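Local coordinates for Non-structural protein 3 (Porcine deltacoronavirus, PDB 6LN0) that probably serves in coronavirus replication, joining an ADP-ribose-binding type of macro domain to a zinc-carrying papain-like protease module, at residues P9-V14 against C142-R148; F26-V32 against A115-P120. All blocks are in the same frame, centred on the assembly; numbering follows the deposited sequence.

In the fold
Both contacts lie in the N-terminal macro domain and tie together neighbours of its six-stranded mixed sheet. From the N terminus, the chain first lays down the edge strand 10-17, then the central strand 29-34. After a run through helices and strands, helix 99-110 leads to strand 117-120, whose pairing with 26-32 closes interaction 2. Helix 131-141 follows, and strand 146-152 then inserts between strands 117-120 and 10-17, closing interaction 1. Interaction 2 is thus nested inside the longer loop of interaction 1. The two meet where strands 146-152 and 117-120 run side by side: I146 packs on Y117 and R148 on H116, with the contact centres about 13 Å apart.

Interaction 1 of 2, residues P9-V14 against C142-R148; sequences PSPTKV and CPSDIGR
Strand 10-17 forms one edge of the central sheet of this macro domain and pairs in parallel with the sheet's last strand, 146-152. The short segments 10-14 and 146-148 approach to 4.4 Å between axes and cross at 48°, an oblique start interrupted by a beta bulge: S10 pairs with I146 and K13 with R148, a register shift of one. S10 brackets I146, its N donating to D145 O (3.1 Å) and its O accepting from G147 N (3.1 Å). T12 N donates to S144 O (3.1 Å) and K13 N to G147 O (3.1 Å). On the partner side, G147 has a positive phi (31/-140), a value that favours glycine.

Among the side chains, T12 is the most deeply engaged. Its p rotamer (chi1 74°) drives CG2 into the turn after helix 131-141, 3.0 Å from P143 O. I146, t at chi1 and chi2, points away from 9-14, yet its CG2 lies 3.4 Å from T12 CG2. D145, in p, brings OD2 to 4.1 Å from P9 CG, while S10, with chi1 at -90°, turns OG back to P9 O (3.1 Å). K13 and R148 start on the same sheet face, but the m,m start of K13 leads its end away. The chain of R148 is extended (chi1 to chi3 t) toward a salt bridge with E15 and a hydrogen bond to K25 O. At the far end, V14 and C142 are both t, which places V14 CG2 4.4 Å from C142 SG.

Interaction 2 of 2, residues F26-V32 against A115-P120; sequences FDNSVLV and AHYVIP
V30 on one face and V118 on the other, both with chi1 t, are the apolar centres of this parallel strand pair inside the macro domain sheet. On the face carrying V30 and Y117, V30 CG1 lies 3.9 Å from Y117 CD1 and V30 CG2 4.1 Å from A115 CB; the Y117 ring (chi1 m, chi2 -88°) also receives V32 CG2 at its edge, 4.5 Å from CD1. There V32 CG2 extends the packing to I119 CG1 (3.8 Å). The other face holds L31 and V118. L31, in the tp rotamer, sets CD1 3.9 Å from V118 CG1, and F26, with chi1 m, folds back to place CE1 3.9 Å from V118 CG2.

The backbones are in regular register, V30 with Y117 and L31 with V118, their axes 4.9 Å apart and 15° from parallel. V30 N bonds to H116 O (2.9 Å), V118 N to V30 O (3.0 Å) and V32 N to V118 O (3.0 Å). The series stops at P120, which has no amide hydrogen: its CD sits 3.4 Å from V32 O.

At the polar N-terminal edge, N28 takes left-handed backbone angles (49/46) and S29, in m, turns OG to H116 ND1 (2.6 Å), a hydrogen bond. D27 N donates to the same S29 OG (2.9 Å), while the D27 carboxylate pairs with K7. Strand 83-89 flanks 29-34, strand 146-152 flanks 117-120 through Y117 backbone and H116 side-chain bonds to T150, and helix 99-110 covers V32, Y117 and I119 with I110.

Interaction 1 of 2, residues P9-V14 against C142-R148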
loop_
_atom_site.group_PDB
_atom_site.type_symbol
_atom_site.label_atom_id
_atom_site.label_comp_id
_atom_site.label_asym_id
_atom_site.label_seq_id
_atom_site.Cartn_x
_atom_site.Cartn_y
_atom_site.Cartn_z
ATOM N N PRO A 9 34.533 -4.290 -8.874
ATOM C CA PRO A 9 33.075 -4.328 -8.695
ATOM C C PRO A 9 32.378 -2.988 -8.500
ATOM O O PRO A 9 32.936 -2.044 -7.930
ATOM C CB PRO A 9 32.927 -5.215 -7.454
ATOM C CG PRO A 9 34.019 -6.252 -7.650
ATOM C CD PRO A 9 35.157 -5.550 -8.421
ATOM N N SER A 10 31.142 -2.922 -9.000
ATOM C CA SER A 10 30.276 -1.751 -8.971
ATOM C C SER A 10 28.855 -2.237 -9.196
ATOM O O SER A 10 28.661 -3.239 -9.888
ATOM C CB SER A 10 30.666 -0.732 -10.048
ATOM O OG SER A 10 31.614 0.190 -9.549
ATOM N N PRO A 11 27.855 -1.582 -8.612
ATOM C CA PRO A 11 26.471 -2.018 -8.843
ATOM C C PRO A 11 26.174 -2.033 -10.334
ATOM O O PRO A 11 26.473 -1.069 -11.040
ATOM C CB PRO A 11 25.642 -0.958 -8.108
ATOM C CG PRO A 11 26.560 0.249 -8.048
ATOM C CD PRO A 11 27.916 -0.346 -7.815
ATOM N N THR A 12 25.605 -3.143 -10.821
ATOM C CA THR A 12 25.385 -3.275 -12.258
ATOM C C THR A 12 24.330 -2.302 -12.745
ATOM O O THR A 12 23.256 -2.179 -12.147
ATOM C CB THR A 12 24.947 -4.678 -12.645
ATOM O OG1 THR A 12 23.590 -4.878 -12.246
ATOM C CG2 THR A 12 25.794 -5.670 -12.010
ATOM N N LYS A 13 24.637 -1.627 -13.849
ATOM C CA LYS A 13 23.671 -0.800 -14.563
ATOM C C LYS A 13 23.705 -1.235 -16.026
ATOM O O LYS A 13 24.568 -0.812 -16.804
ATOM C CB LYS A 13 23.957 0.687 -14.372
ATOM C CG LYS A 13 23.674 1.172 -12.925
ATOM C CD LYS A 13 22.271 0.747 -12.405
ATOM C CE LYS A 13 21.580 1.842 -11.573
ATOM N NZ LYS A 13 21.672 1.616 -10.095
ATOM N N VAL A 14 22.767 -2.121 -16.360
ATOM C CA VAL A 14 22.573 -2.619 -17.711
ATOM C C VAL A 14 22.080 -1.494 -18.611
ATOM O O VAL A 14 21.311 -0.624 -18.181
ATOM C CB VAL A 14 21.561 -3.772 -17.661
ATOM C CG1 VAL A 14 21.175 -4.220 -19.038
ATOM C CG2 VAL A 14 22.106 -4.905 -16.839
ATOM N N CYS A 142 22.772 -12.413 -14.937
ATOM C CA CYS A 142 23.601 -11.248 -14.693
ATOM C C CYS A 142 23.917 -11.098 -13.214
ATOM O O CYS A 142 22.984 -10.992 -12.399
ATOM C CB CYS A 142 22.879 -10.011 -15.238
ATOM S SG CYS A 142 23.934 -8.571 -15.363
ATOM N N PRO A 143 25.192 -11.120 -12.815
ATOM C CA PRO A 143 25.548 -10.844 -11.424
ATOM C C PRO A 143 25.245 -9.401 -11.061
ATOM O O PRO A 143 25.026 -8.548 -11.919
ATOM C CB PRO A 143 27.046 -11.129 -11.360
ATOM C CG PRO A 143 27.277 -12.093 -12.498
ATOM C CD PRO A 143 26.333 -11.657 -13.580
ATOM N N SER A 144 25.262 -9.128 -9.748
ATOM C CA SER A 144 24.829 -7.839 -9.210
ATOM C C SER A 144 25.947 -6.806 -9.101
ATOM O O SER A 144 25.656 -5.617 -8.923
ATOM C CB SER A 144 24.189 -8.036 -7.832
ATOM O OG SER A 144 24.923 -8.963 -7.046
ATOM N N ASP A 145 27.208 -7.208 -9.254
ATOM C CA ASP A 145 28.335 -6.320 -8.993
ATOM C C ASP A 145 29.209 -6.095 -10.224
ATOM O O ASP A 145 30.357 -5.665 -10.090
ATOM C CB ASP A 145 29.179 -6.875 -7.845
ATOM C CG ASP A 145 29.661 -8.292 -8.106
ATOM O OD1 ASP A 145 28.977 -9.034 -8.847
ATOM O OD2 ASP A 145 30.724 -8.669 -7.563
ATOM N N ILE A 146 28.688 -6.347 -11.420
ATOM C CA ILE A 146 29.497 -6.347 -12.633
ATOM C C ILE A 146 29.174 -5.092 -13.445
ATOM O O ILE A 146 28.794 -5.162 -14.619
ATOM C CB ILE A 146 29.265 -7.669 -13.398
ATOM C CG1 ILE A 146 29.923 -7.726 -14.772
ATOM C CG2 ILE A 146 27.782 -7.992 -13.517
ATOM C CD1 ILE A 146 29.630 -9.019 -15.470
ATOM N N GLY A 147 29.287 -3.931 -12.794
ATOM C CA GLY A 147 29.239 -2.608 -13.399
ATOM C C GLY A 147 28.391 -2.383 -14.633
ATOM O O GLY A 147 27.279 -2.904 -14.753
ATOM N N ARG A 148 28.920 -1.594 -15.561
ATOM C CA ARG A 148 28.189 -1.244 -16.772
ATOM C C ARG A 148 28.180 -2.413 -17.764
ATOM O O ARG A 148 29.217 -3.044 -18.005
ATOM C CB ARG A 148 28.821 -0.005 -17.395
ATOM C CG ARG A 148 28.267 0.362 -18.740
ATOM C CD ARG A 148 29.249 1.244 -19.519
ATOM N NE ARG A 148 28.683 1.629 -20.808
ATOM C CZ ARG A 148 29.363 1.723 -21.949
ATOM N NH1 ARG A 148 28.725 2.078 -23.055
ATOM N NH2 ARG A 148 30.669 1.477 -21.995
#

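Interaction 2 of 2, residues F26-V32 against A115-P120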
loop_
_atom_site.group_PDB
_atom_site.type_symbol
_atom_site.label_atom_id
_atom_site.label_comp_id
_atom_site.label_asym_id
_atom_site.label_seq_id
_atom_site.Cartn_x
_atom_site.Cartn_y
_atom_site.Cartn_z
ATOM N N PHE A 26 32.895 1.945 -26.690
ATOM C CA PHE A 26 33.685 0.901 -26.046
ATOM C C PHE A 26 34.582 1.468 -24.940
ATOM O O PHE A 26 34.735 2.681 -24.781
ATOM C CB PHE A 26 34.533 0.153 -27.071
ATOM C CG PHE A 26 33.739 -0.731 -27.987
ATOM C CD1 PHE A 26 33.216 -1.931 -27.537
ATOM C CD2 PHE A 26 33.521 -0.367 -29.306
ATOM C CE1 PHE A 26 32.483 -2.755 -28.393
ATOM C CE2 PHE A 26 32.790 -1.179 -30.156
ATOM C CZ PHE A 26 32.272 -2.376 -29.700
ATOM N N ASP A 27 35.182 0.556 -24.167
ATOM C CA ASP A 27 36.010 0.883 -23.005
ATOM C C ASP A 27 36.748 -0.361 -22.501
ATOM O O ASP A 27 36.395 -0.923 -21.453
ATOM C CB ASP A 27 35.143 1.488 -21.897
ATOM C CG ASP A 27 35.942 1.837 -20.644
ATOM O OD1 ASP A 27 37.196 1.815 -20.700
ATOM O OD2 ASP A 27 35.312 2.129 -19.597
ATOM N N ASN A 28 37.776 -0.792 -23.242
ATOM C CA ASN A 28 38.502 -2.043 -22.975
ATOM C C ASN A 28 37.529 -3.202 -22.779
ATOM O O ASN A 28 37.662 -4.023 -21.873
ATOM C CB ASN A 28 39.440 -1.891 -21.780
ATOM C CG ASN A 28 40.495 -0.835 -22.013
ATOM O OD1 ASN A 28 40.563 0.164 -21.293
ATOM N ND2 ASN A 28 41.309 -1.035 -23.044
ATOM N N SER A 29 36.561 -3.276 -23.679
ATOM C CA SER A 29 35.379 -4.086 -23.478
ATOM C C SER A 29 35.626 -5.523 -23.897
ATOM O O SER A 29 36.508 -5.825 -24.701
ATOM C CB SER A 29 34.207 -3.511 -24.272
ATOM O OG SER A 29 34.066 -2.115 -24.051
ATOM N N VAL A 30 34.831 -6.416 -23.326
ATOM C CA VAL A 30 34.725 -7.778 -23.819
ATOM C C VAL A 30 33.558 -7.787 -24.788
ATOM O O VAL A 30 32.408 -7.598 -24.389
ATOM C CB VAL A 30 34.513 -8.783 -22.689
ATOM C CG1 VAL A 30 34.186 -10.165 -23.270
ATOM C CG2 VAL A 30 35.751 -8.830 -21.820
ATOM N N LEU A 31 33.858 -7.977 -26.065
ATOM C CA LEU A 31 32.829 -8.037 -27.088
ATOM C C LEU A 31 32.451 -9.490 -27.277
ATOM O O LEU A 31 33.308 -10.307 -27.630
ATOM C CB LEU A 31 33.338 -7.424 -28.387
ATOM C CG LEU A 31 32.423 -7.481 -29.594
ATOM C CD1 LEU A 31 31.222 -6.566 -29.383
ATOM C CD2 LEU A 31 33.201 -7.072 -30.837
ATOM N N VAL A 32 31.179 -9.819 -27.032
ATOM C CA VAL A 32 30.707 -11.190 -27.180
ATOM C C VAL A 32 30.315 -11.449 -28.629
ATOM O O VAL A 32 29.630 -10.639 -29.262
ATOM C CB VAL A 32 29.522 -11.494 -26.240
ATOM C CG1 VAL A 32 29.150 -12.943 -26.386
ATOM C CG2 VAL A 32 29.868 -11.203 -24.785
ATOM N N ALA A 115 34.212 -6.985 -15.883
ATOM C CA ALA A 115 34.596 -6.285 -17.099
ATOM C C ALA A 115 33.352 -5.651 -17.696
ATOM O O ALA A 115 32.224 -5.933 -17.275
ATOM C CB ALA A 115 35.243 -7.230 -18.123
ATOM N N HIS A 116 33.562 -4.803 -18.703
ATOM C CA HIS A 116 32.465 -4.199 -19.448
ATOM C C HIS A 116 32.124 -5.088 -20.637
ATOM O O HIS A 116 32.908 -5.206 -21.581
ATOM C CB HIS A 116 32.803 -2.795 -19.930
ATOM C CG HIS A 116 31.828 -2.284 -20.945
ATOM N ND1 HIS A 116 32.204 -1.872 -22.207
ATOM C CD2 HIS A 116 30.477 -2.170 -20.898
ATOM C CE1 HIS A 116 31.131 -1.497 -22.881
ATOM N NE2 HIS A 116 30.071 -1.668 -22.111
ATOM N N TYR A 117 30.941 -5.675 -20.612
ATOM C CA TYR A 117 30.501 -6.601 -21.639
ATOM C C TYR A 117 29.613 -5.891 -22.651
ATOM O O TYR A 117 28.789 -5.044 -22.291
ATOM C CB TYR A 117 29.737 -7.759 -21.012
ATOM C CG TYR A 117 30.604 -8.684 -20.199
ATOM C CD1 TYR A 117 31.254 -9.758 -20.798
ATOM C CD2 TYR A 117 30.764 -8.501 -18.834
ATOM C CE1 TYR A 117 32.051 -10.621 -20.065
ATOM C CE2 TYR A 117 31.562 -9.360 -18.094
ATOM C CZ TYR A 117 32.200 -10.416 -18.712
ATOM O OH TYR A 117 32.985 -11.280 -17.985
ATOM N N VAL A 118 29.782 -6.248 -23.919
ATOM C CA VAL A 118 28.911 -5.789 -24.988
ATOM C C VAL A 118 28.323 -7.037 -25.610
ATOM O O VAL A 118 29.064 -7.896 -26.100
ATOM C CB VAL A 118 29.663 -4.939 -26.020
ATOM C CG1 VAL A 118 28.749 -4.511 -27.114
ATOM C CG2 VAL A 118 30.272 -3.730 -25.342
ATOM N N ILE A 119 27.005 -7.172 -25.541
ATOM C CA ILE A 119 26.408 -8.448 -25.910
ATOM C C ILE A 119 25.288 -8.235 -26.922
ATOM O O ILE A 119 24.257 -7.623 -26.601
ATOM C CB ILE A 119 25.897 -9.202 -24.668
ATOM C CG1 ILE A 119 26.925 -9.143 -23.539
ATOM C CG2 ILE A 119 25.604 -10.645 -24.995
ATOM C CD1 ILE A 119 26.722 -10.200 -22.473
ATOM N N PRO A 120 25.466 -8.679 -28.165
ATOM C CA PRO A 120 24.305 -8.918 -29.029
ATOM C C PRO A 120 23.382 -9.930 -28.367
ATOM O O PRO A 120 23.822 -10.995 -27.928
ATOM C CB PRO A 120 24.930 -9.484 -30.313
ATOM C CG PRO A 120 26.363 -9.870 -29.924
ATOM C CD PRO A 120 26.737 -8.879 -28.879
#